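Local coordinates for functional macrophage inflammatory protein 1-alpha homolog (Human herpesvirus 8, PDB 1ZXT) that probably acts as a viral CC chemokine that binds and signals through host CCR chemokine receptors, at residues C11-Q16 with A34-G39. Sequence-based numbering, arbitrary orientation.
Sequences CCYGFQ and ACPKPG
Phe15 turns the outer edge of its ring to the 34-39 loop: Gly39 CA and Lys37 CD both lie near the ring plane, and Pro38 O comes in obliquely, 3.4 Å from Phe15 CZ. With CG beside its own backbone N and anti to the carbonyl carbon (chi1 -59°), the flat ring can set its rim against the other backbone and the Lys37 chain. Glycine suits position 39, because a CB there would point at Phe15 CE1 and Cys12 SG and crowd both. Tyr13 points its CB away from the loop, yet the ring comes back so that CE1 meets CG of the apolar Pro36 ring obliquely at 4.3 Å. Gly14 follows with a phi of 105°, where a CB would jam against Tyr13 O. At the start of the 11-16 segment the join is covalent. Cys11 SG and Cys35 SG are bonded at 2.0 Å, and the chi3 of -86° is close to the preferred right angle of an unstrained disulfide. No direct hydrogen bond crosses the gap; two waters do the bridging instead. Water 1 accepts from Cys12 N at 2.8 Å and donates to Lys37 O, and water 2 donates both to Cys12 O, at 2.7 Å, and to that same Lys37 O. The carbonyl of Lys37 is thus gripped twice, and the N-H and carbonyl of the buried Cys12 each have a water partner. Cys12 forms a second disulfide, to Cys51, with which Gln16 also pairs through its backbone. Adjacent cysteines are the signature of the CC class of chemokines; here they fasten the N-terminal region and the start of the N-loop to the loop after strand 25-30 and, through strand 49-52, to the three-stranded Greek key sheet.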
# COMPACT_ATOMS: atom_id res chain seq x y z
N CYS A 11 2.13 4.90 8.28
CA CYS A 11 0.84 4.26 8.45
C CYS A 11 -0.16 4.99 7.61
O CYS A 11 -0.02 6.17 7.29
CB CYS A 11 0.40 4.40 9.88
SG CYS A 11 1.50 3.53 11.01
N CYS A 12 -1.17 4.26 7.20
CA CYS A 12 -2.31 4.85 6.57
C CYS A 12 -3.39 5.24 7.55
O CYS A 12 -3.90 4.37 8.30
CB CYS A 12 -2.92 3.88 5.58
SG CYS A 12 -1.80 3.55 4.22
N TYR A 13 -3.78 6.52 7.51
CA TYR A 13 -4.95 7.01 8.28
C TYR A 13 -5.95 7.44 7.20
O TYR A 13 -5.88 8.55 6.64
CB TYR A 13 -4.60 8.20 9.22
CG TYR A 13 -3.41 7.86 10.11
CD1 TYR A 13 -3.57 7.13 11.27
CD2 TYR A 13 -2.13 8.15 9.69
CE1 TYR A 13 -2.50 6.80 12.06
CE2 TYR A 13 -1.03 7.84 10.44
CZ TYR A 13 -1.16 7.13 11.62
OH TYR A 13 -0.03 6.74 12.41
N GLY A 14 -6.81 6.52 6.84
CA GLY A 14 -7.67 6.66 5.70
C GLY A 14 -7.20 5.81 4.54
O GLY A 14 -6.01 5.76 4.19
N PHE A 15 -8.13 5.12 3.94
CA PHE A 15 -7.80 4.39 2.72
C PHE A 15 -8.57 4.88 1.54
O PHE A 15 -9.71 5.32 1.65
CB PHE A 15 -8.09 2.92 2.88
CG PHE A 15 -7.36 2.26 3.98
CD1 PHE A 15 -6.05 1.92 3.87
CD2 PHE A 15 -8.00 1.93 5.15
CE1 PHE A 15 -5.37 1.29 4.87
CE2 PHE A 15 -7.29 1.26 6.19
CZ PHE A 15 -5.99 0.95 6.03
N GLN A 16 -7.94 4.77 0.39
CA GLN A 16 -8.59 4.96 -0.94
C GLN A 16 -9.65 3.87 -1.16
O GLN A 16 -9.31 2.72 -1.25
CB GLN A 16 -7.63 5.05 -2.10
CG GLN A 16 -8.34 5.30 -3.46
CD GLN A 16 -7.44 5.78 -4.66
OE1 GLN A 16 -6.58 6.64 -4.46
NE2 GLN A 16 -7.66 5.24 -5.91
N ALA A 34 3.38 -1.81 13.15
CA ALA A 34 3.08 -0.92 14.36
C ALA A 34 1.80 -0.08 14.16
O ALA A 34 1.18 0.47 15.14
CB ALA A 34 4.20 0.01 14.60
N CYS A 35 1.33 -0.04 12.93
CA CYS A 35 0.16 0.78 12.61
C CYS A 35 -1.14 0.22 13.18
O CYS A 35 -1.32 -1.00 13.22
CB CYS A 35 0.05 0.89 11.07
SG CYS A 35 1.49 1.64 10.28
N PRO A 36 -2.09 1.07 13.60
CA PRO A 36 -3.35 0.57 14.18
C PRO A 36 -4.20 -0.18 13.21
O PRO A 36 -4.72 -1.19 13.58
CB PRO A 36 -4.02 1.85 14.71
CG PRO A 36 -3.45 2.90 13.71
CD PRO A 36 -2.01 2.55 13.65
N LYS A 37 -4.31 0.23 11.94
CA LYS A 37 -5.00 -0.53 10.96
C LYS A 37 -3.99 -0.96 9.90
O LYS A 37 -3.27 -0.10 9.31
CB LYS A 37 -6.06 0.32 10.28
CG LYS A 37 -7.13 0.67 11.11
CD LYS A 37 -8.33 1.20 10.32
CE LYS A 37 -9.30 1.87 11.22
NZ LYS A 37 -10.48 2.33 10.45
N PRO A 38 -3.88 -2.24 9.63
CA PRO A 38 -2.98 -2.72 8.59
C PRO A 38 -3.30 -2.13 7.21
O PRO A 38 -4.46 -2.01 6.83
CB PRO A 38 -3.28 -4.23 8.61
CG PRO A 38 -3.62 -4.46 10.02
CD PRO A 38 -4.58 -3.35 10.27
N GLY A 39 -2.25 -1.71 6.54
CA GLY A 39 -2.34 -1.07 5.24
C GLY A 39 -1.39 -1.64 4.26
O GLY A 39 -0.42 -2.30 4.61
O HOH W 1 -1.67 1.53 7.64
O HOH W 2 -2.99 2.57 10.13